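Local structure of alginate lyase (Paenibacillus sp. FPU-7, 6KFN) at residues A[48-53]-A[81-86]; A[75-80]-A[102-107]; A[4-9]-A[25-30]. The protein cleaves the polysaccharide alginate as a lyase, probably by beta-elimination, using a right-handed parallel beta-helix of the pectate lyase-like kind. All coordinates share one frame; numbering follows the deposited sequence.

Contact 1 (A[48-53]-A[81-86]); sequences SQPITI and YWNITG
I51 O is held by one main-chain hydrogen bond and one CA-H...O contact: N83 N donates to it at 2.8 Å in the carbonyl plane, and W82 CA comes to 3.1 Å. Three further bonds continue this parallel ladder between strands 51-55 and 82-85 of the beta-helix, from I51 N to Y81 O, I53 N to N83 O and T85 N to I53 O. On the inner face, I51 and W82 lie side by side. With CG1 placed anti to the carbonyl carbon (chi1 -53°), the CG2 methyl of I51 drops over the indole as a CH-pi contact, 3.6 Å from the centroid of the W82 six-membered ring and 20° off its normal. NE1 of W82 is hydrogen-bonded to A43 O, which helps fix the ring's rotation, while I53 CG2 meets its edge at 4.4 Å from CE3. I53 CG2 also packs on I84 CG1 at 3.7 Å. The other face is polar. A water donates to T52 OG1 at 2.7 Å and accepts from N83 ND2 at 3.0 Å, joining two side chains that cross obliquely, and N83 OD1 takes a bond from Q105 NE2. The contact thus splits its chemistry: the indole's one polar atom is satisfied by a main-chain carbonyl, so its rings can lie among aliphatic side chains, while the amide-water link stays on the opposite face of the strand pair.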
# COMPACT_ATOMS: atom_id res chain seq x y z
N SER A 48 8.36 -13.74 18.36
CA SER A 48 8.84 -13.46 19.71
C SER A 48 10.04 -12.51 19.71
O SER A 48 10.32 -11.89 20.75
CB SER A 48 9.24 -14.76 20.39
OG SER A 48 8.16 -15.66 20.47
N GLN A 49 10.78 -12.46 18.61
CA GLN A 49 12.00 -11.69 18.45
C GLN A 49 11.94 -10.91 17.14
O GLN A 49 12.73 -11.19 16.24
CB GLN A 49 13.27 -12.58 18.45
CG GLN A 49 13.48 -13.60 19.57
CD GLN A 49 14.72 -14.48 19.38
OE1 GLN A 49 15.85 -14.09 19.68
NE2 GLN A 49 14.47 -15.64 18.77
N PRO A 50 11.04 -9.94 16.98
CA PRO A 50 11.01 -9.18 15.72
C PRO A 50 12.27 -8.33 15.62
O PRO A 50 12.98 -8.10 16.61
CB PRO A 50 9.74 -8.32 15.85
CG PRO A 50 9.56 -8.18 17.35
CD PRO A 50 10.01 -9.50 17.92
N ILE A 51 12.53 -7.83 14.42
CA ILE A 51 13.59 -6.86 14.17
C ILE A 51 12.90 -5.53 13.94
O ILE A 51 12.01 -5.44 13.11
CB ILE A 51 14.49 -7.26 12.98
CG1 ILE A 51 15.02 -8.66 13.15
CG2 ILE A 51 15.64 -6.25 12.88
CD1 ILE A 51 15.87 -9.18 12.00
N THR A 52 13.28 -4.49 14.70
CA THR A 52 12.61 -3.20 14.63
C THR A 52 13.53 -2.15 14.03
O THR A 52 14.69 -2.05 14.40
CB THR A 52 12.17 -2.78 16.04
OG1 THR A 52 11.26 -3.77 16.53
CG2 THR A 52 11.48 -1.43 16.06
N ILE A 53 12.96 -1.34 13.13
CA ILE A 53 13.55 -0.07 12.72
C ILE A 53 12.51 1.00 13.03
O ILE A 53 11.38 0.91 12.56
CB ILE A 53 13.95 -0.10 11.25
CG1 ILE A 53 14.73 1.21 10.91
CG2 ILE A 53 12.88 -0.57 10.36
CD1 ILE A 53 15.29 1.13 9.51
N TYR A 81 9.19 -10.69 9.79
CA TYR A 81 9.10 -10.25 11.18
C TYR A 81 9.96 -9.01 11.45
O TYR A 81 10.69 -8.95 12.44
CB TYR A 81 9.38 -11.39 12.17
CG TYR A 81 8.26 -12.38 12.26
CD1 TYR A 81 7.09 -12.05 12.98
CD2 TYR A 81 8.32 -13.63 11.68
CE1 TYR A 81 6.03 -12.90 13.11
CE2 TYR A 81 7.19 -14.53 11.81
CZ TYR A 81 6.11 -14.11 12.53
OH TYR A 81 5.04 -14.99 12.67
N TRP A 82 9.77 -8.01 10.60
CA TRP A 82 10.22 -6.66 10.85
C TRP A 82 9.06 -5.80 11.34
O TRP A 82 7.97 -5.87 10.77
CB TRP A 82 10.80 -6.00 9.58
CG TRP A 82 12.10 -6.59 9.15
CD1 TRP A 82 12.27 -7.83 8.57
CD2 TRP A 82 13.41 -6.04 9.36
NE1 TRP A 82 13.60 -8.07 8.36
CE2 TRP A 82 14.33 -7.01 8.86
CE3 TRP A 82 13.90 -4.83 9.88
CZ2 TRP A 82 15.69 -6.79 8.87
CZ3 TRP A 82 15.26 -4.63 9.88
CH2 TRP A 82 16.13 -5.61 9.39
N ASN A 83 9.32 -4.95 12.32
CA ASN A 83 8.45 -3.85 12.73
C ASN A 83 9.12 -2.56 12.28
O ASN A 83 10.23 -2.25 12.71
CB ASN A 83 8.25 -3.83 14.23
CG ASN A 83 7.45 -5.03 14.73
OD1 ASN A 83 6.76 -5.71 13.94
ND2 ASN A 83 7.47 -5.26 16.03
N ILE A 84 8.45 -1.86 11.37
CA ILE A 84 8.93 -0.63 10.76
C ILE A 84 8.00 0.47 11.23
O ILE A 84 6.82 0.47 10.85
CB ILE A 84 8.94 -0.77 9.23
CG1 ILE A 84 9.81 -1.95 8.80
CG2 ILE A 84 9.41 0.52 8.59
CD1 ILE A 84 9.53 -2.47 7.42
N THR A 85 8.49 1.38 12.09
CA THR A 85 7.60 2.20 12.89
C THR A 85 8.03 3.66 12.90
O THR A 85 9.17 3.98 13.21
CB THR A 85 7.57 1.68 14.35
OG1 THR A 85 7.25 0.29 14.31
CG2 THR A 85 6.58 2.45 15.17
N GLY A 86 7.07 4.55 12.63
CA GLY A 86 7.28 5.96 12.90
C GLY A 86 8.22 6.67 11.99
O GLY A 86 8.69 7.74 12.34
O HOH W 1 8.84 -3.14 17.60

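Contact 2 (A[75-80]-A[102-107]); sequences LYVTGD and NHVQMD
Across the interior of the right-handed beta-helix, the turn after strand 73-77 meets the lead-in to strand 105-107, which belongs to a different sheet. The conventional hydrogen bonds converge on a single atom, D80 OD1. N102 ND2 reaches it at 3.0 Å along a fairly straight path (159°), with the oxygen close to the amide plane of N102, whereas the backbone N102 N lies 2.9 Å from the same D80 OD1 but makes only a weak, bent bond. The two side chains run alongside each other with their planes turned 83° apart, and the amide meets OD1 from above the carboxylate plane. N102 OD1 in turn accepts from S126 N, farther along the chain. A CA-H...O contact adds to this, D80 CA lying 3.2 Å from N102 O. The apolar part is slight: V77 CG1 and V104 CG2 face each other tip to tip at 4.0 Å in the interior. V104 CG2 also packs 3.9 Å from G79 O, a buried carbonyl oxygen that has no polar partner. An alanine in place of D80 would remove the acceptor of both N102 ND2 and N102 N, and would probably leave the N102 side chain less firmly held. One carboxylate oxygen thus takes a good bond from the amide ND2 and a weak one from the backbone N of the same residue, N102, and its negative charge would probably polarise the amide and so favour the bond that N102 OD1 accepts from S126 N.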
# COMPACT_ATOMS: atom_id res chain seq x y z
N LEU A 75 13.23 1.72 1.21
CA LEU A 75 13.50 0.53 2.02
C LEU A 75 13.04 -0.68 1.23
O LEU A 75 11.93 -0.71 0.71
CB LEU A 75 12.75 0.64 3.35
CG LEU A 75 12.97 -0.50 4.35
CD1 LEU A 75 14.46 -0.55 4.84
CD2 LEU A 75 12.04 -0.37 5.52
N TYR A 76 13.90 -1.71 1.19
CA TYR A 76 13.63 -2.97 0.50
C TYR A 76 13.67 -4.07 1.56
O TYR A 76 14.73 -4.32 2.13
CB TYR A 76 14.68 -3.22 -0.58
CG TYR A 76 14.51 -4.47 -1.40
CD1 TYR A 76 13.28 -4.99 -1.73
CD2 TYR A 76 15.61 -5.15 -1.89
CE1 TYR A 76 13.14 -6.10 -2.55
CE2 TYR A 76 15.49 -6.26 -2.71
CZ TYR A 76 14.26 -6.74 -3.02
OH TYR A 76 14.18 -7.84 -3.83
N VAL A 77 12.53 -4.72 1.81
CA VAL A 77 12.40 -5.71 2.87
C VAL A 77 12.27 -7.08 2.21
O VAL A 77 11.35 -7.31 1.43
CB VAL A 77 11.18 -5.43 3.76
CG1 VAL A 77 11.16 -6.43 4.92
CG2 VAL A 77 11.17 -3.99 4.27
N THR A 78 13.19 -7.99 2.55
CA THR A 78 13.23 -9.34 2.02
C THR A 78 13.24 -10.40 3.10
O THR A 78 13.31 -11.58 2.77
CB THR A 78 14.39 -9.56 1.05
OG1 THR A 78 15.60 -9.19 1.70
CG2 THR A 78 14.22 -8.74 -0.22
N GLY A 79 13.16 -10.01 4.36
CA GLY A 79 13.07 -10.93 5.48
C GLY A 79 11.72 -10.77 6.19
O GLY A 79 10.92 -9.90 5.89
N ASP A 80 11.53 -11.66 7.16
CA ASP A 80 10.28 -11.74 7.88
C ASP A 80 10.36 -11.07 9.25
O ASP A 80 11.43 -10.91 9.83
CB ASP A 80 9.89 -13.22 8.12
CG ASP A 80 9.66 -14.00 6.85
OD1 ASP A 80 9.45 -13.43 5.76
OD2 ASP A 80 9.62 -15.25 6.98
N ASN A 102 7.33 -11.57 5.09
CA ASN A 102 6.12 -12.03 5.74
C ASN A 102 6.08 -11.54 7.18
O ASN A 102 7.11 -11.44 7.85
CB ASN A 102 6.03 -13.56 5.74
CG ASN A 102 6.12 -14.12 4.34
OD1 ASN A 102 5.14 -14.22 3.65
ND2 ASN A 102 7.34 -14.37 3.87
N HIS A 103 4.87 -11.29 7.68
CA HIS A 103 4.68 -10.86 9.06
C HIS A 103 5.44 -9.57 9.38
O HIS A 103 5.90 -9.37 10.50
CB HIS A 103 5.02 -11.96 10.08
CG HIS A 103 4.17 -13.16 9.91
ND1 HIS A 103 2.88 -13.22 10.37
CD2 HIS A 103 4.43 -14.37 9.35
CE1 HIS A 103 2.37 -14.40 10.10
NE2 HIS A 103 3.28 -15.12 9.48
N VAL A 104 5.51 -8.67 8.39
CA VAL A 104 6.06 -7.34 8.57
C VAL A 104 4.93 -6.42 9.01
O VAL A 104 3.84 -6.45 8.46
CB VAL A 104 6.69 -6.85 7.25
CG1 VAL A 104 7.15 -5.41 7.35
CG2 VAL A 104 7.84 -7.76 6.82
N GLN A 105 5.21 -5.61 10.04
CA GLN A 105 4.26 -4.62 10.54
C GLN A 105 4.81 -3.22 10.29
O GLN A 105 5.83 -2.85 10.87
CB GLN A 105 4.01 -4.82 12.02
CG GLN A 105 3.45 -6.16 12.38
CD GLN A 105 3.04 -6.23 13.82
OE1 GLN A 105 1.88 -6.15 14.13
NE2 GLN A 105 3.98 -6.25 14.72
N MET A 106 4.13 -2.48 9.44
CA MET A 106 4.45 -1.08 9.14
C MET A 106 3.41 -0.21 9.87
O MET A 106 2.22 -0.43 9.70
CB MET A 106 4.37 -0.86 7.63
CG MET A 106 5.52 -1.50 6.90
SD MET A 106 5.29 -1.66 5.13
CE MET A 106 4.27 -3.15 5.13
N ASP A 107 3.87 0.75 10.67
CA ASP A 107 2.96 1.49 11.53
C ASP A 107 3.48 2.91 11.69
O ASP A 107 4.65 3.11 12.00
CB ASP A 107 2.88 0.75 12.89
CG ASP A 107 1.77 1.19 13.81
OD1 ASP A 107 1.15 2.23 13.60
OD2 ASP A 107 1.45 0.37 14.72

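Contact 3 (A[4-9]-A[25-30]); sequences RTISCA and DDIVLA
Strands 4-8 and 25-29 run parallel, 18° apart in direction and 4.7 Å between axes at closest approach, and are laced by five main-chain hydrogen bonds, from D26 N to R4 O at one end to A30 N to C8 O at the other. They form the N-terminal end of the parallel beta-helix, and helix 11-19, which joins them in the chain, packs against the face carrying I6 and I27, consistent with a cap over the hydrophobic interior. On that same face R4 grips D25 side-on through two nitrogens. R4 starts with CG anti to the backbone N and bends at chi3, 65°, bringing NE to D25 OD1 at 2.9 Å and NH2 to D25 OD2 at 2.9 Å. The two bonds differ: OD2 uses its syn lone pair, whereas OD1 is met from above the carboxylate plane, the two flat groups being turned 39° apart. K22 N gives D25 OD2 a second donor, so with R4 NE and NH2 the buried carboxylate has three and would probably remain ionised; N20 OD1 accepts from R4 NH1 and helps hold the guanidinium. The CD1 methyl of I6 crosses obliquely against this acid, 3.7 Å from D25 CG, and also meets I27 CG1. Farther along, C8 CB rests on L29 CD2 at 3.8 Å, and C8 SG is tied to C13 by a disulfide that fastens the strand to the helix. On the other face T5 CG2 touches V28 CG2 at 4.1 Å. D26 OD1 forms a salt bridge with R54, while the remaining oxygen, D26 OD2, accepts from a water at 2.6 Å that also lies 2.6 Å from T5 OG1.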
# COMPACT_ATOMS: atom_id res chain seq x y z
N ARG A 4 18.83 -6.09 21.80
CA ARG A 4 19.98 -5.23 21.52
C ARG A 4 19.46 -3.92 20.96
O ARG A 4 18.58 -3.97 20.10
CB ARG A 4 20.89 -5.90 20.52
CG ARG A 4 22.14 -5.17 20.24
CD ARG A 4 23.15 -6.05 19.50
NE ARG A 4 22.68 -6.41 18.15
CZ ARG A 4 23.48 -6.72 17.16
NH1 ARG A 4 24.81 -6.68 17.31
NH2 ARG A 4 22.98 -7.08 15.96
N THR A 5 20.00 -2.80 21.40
CA THR A 5 19.64 -1.48 20.90
C THR A 5 20.78 -0.91 20.09
O THR A 5 21.92 -0.91 20.56
CB THR A 5 19.27 -0.55 22.05
OG1 THR A 5 18.23 -1.13 22.83
CG2 THR A 5 18.82 0.80 21.55
N ILE A 6 20.48 -0.44 18.90
CA ILE A 6 21.45 0.20 18.03
C ILE A 6 20.91 1.57 17.69
O ILE A 6 19.90 1.67 16.98
CB ILE A 6 21.77 -0.64 16.77
CG1 ILE A 6 21.98 -2.13 17.08
CG2 ILE A 6 23.01 -0.04 16.13
CD1 ILE A 6 20.70 -2.98 17.07
N SER A 7 21.53 2.61 18.22
CA SER A 7 21.04 3.98 18.05
C SER A 7 21.82 4.63 16.91
O SER A 7 23.03 4.81 17.04
CB SER A 7 21.26 4.75 19.37
OG SER A 7 20.51 4.14 20.42
N CYS A 8 21.18 4.98 15.83
CA CYS A 8 21.89 5.52 14.68
C CYS A 8 21.46 6.93 14.32
O CYS A 8 20.28 7.25 14.31
CB CYS A 8 21.68 4.65 13.44
SG CYS A 8 22.55 3.07 13.50
N ALA A 9 22.44 7.73 13.92
CA ALA A 9 22.19 9.08 13.41
C ALA A 9 22.88 9.34 12.07
O ALA A 9 22.85 10.47 11.60
CB ALA A 9 22.61 10.13 14.44
N ASP A 25 16.69 -7.13 17.60
CA ASP A 25 17.34 -5.83 17.49
C ASP A 25 16.30 -4.71 17.46
O ASP A 25 15.25 -4.84 16.84
CB ASP A 25 18.22 -5.74 16.24
CG ASP A 25 19.56 -6.40 16.34
OD1 ASP A 25 19.95 -6.85 17.46
OD2 ASP A 25 20.26 -6.42 15.31
N ASP A 26 16.67 -3.57 18.06
CA ASP A 26 15.90 -2.33 18.03
C ASP A 26 16.82 -1.27 17.45
O ASP A 26 17.71 -0.78 18.15
CB ASP A 26 15.44 -2.00 19.43
CG ASP A 26 14.43 -0.88 19.52
OD1 ASP A 26 13.82 -0.54 18.51
OD2 ASP A 26 14.24 -0.38 20.68
N ILE A 27 16.62 -0.96 16.17
CA ILE A 27 17.41 0.02 15.44
C ILE A 27 16.64 1.34 15.52
O ILE A 27 15.55 1.47 14.95
CB ILE A 27 17.63 -0.43 13.99
CG1 ILE A 27 18.30 -1.80 13.94
CG2 ILE A 27 18.43 0.64 13.25
CD1 ILE A 27 18.31 -2.41 12.53
N VAL A 28 17.21 2.29 16.27
CA VAL A 28 16.51 3.50 16.69
C VAL A 28 17.16 4.69 16.00
O VAL A 28 18.33 4.99 16.25
CB VAL A 28 16.53 3.66 18.21
CG1 VAL A 28 15.69 4.86 18.61
CG2 VAL A 28 16.04 2.38 18.92
N LEU A 29 16.42 5.34 15.11
CA LEU A 29 16.95 6.38 14.25
C LEU A 29 16.65 7.77 14.80
O LEU A 29 15.53 8.10 15.18
CB LEU A 29 16.37 6.23 12.85
CG LEU A 29 16.61 4.87 12.19
CD1 LEU A 29 16.17 4.90 10.75
CD2 LEU A 29 18.07 4.47 12.32
N ALA A 30 17.69 8.60 14.84
CA ALA A 30 17.59 9.92 15.45
C ALA A 30 16.57 10.81 14.77
O ALA A 30 16.49 10.88 13.55
CB ALA A 30 18.96 10.60 15.39
O HOH W 2 15.71 -0.38 22.81

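Read from the N-terminal end, strands 4-8, 25-29, 51-55, 82-85 and 105-107 are successive neighbours in one sheet, while contact 2 crosses from it to strand 73-77 of another. Contacts 3 and 1, with centres about 11 Å apart, are joined by probable backbone hydrogen bonds, I27 N to T52 O (2.8 Å) and T52 N to D25 O (2.9 Å). Contacts 1 and 2, with centres about 8 Å apart, are joined likewise by I84 N to Q105 O at 2.8 Å, and Y81 stacks its ring on H103. Contacts 2 and 3 do not touch; their centres are about 17 Å apart and their nearest atoms about 8 Å apart. None of their residues belongs to either sodium site; both sites are built from residues farther along the chain.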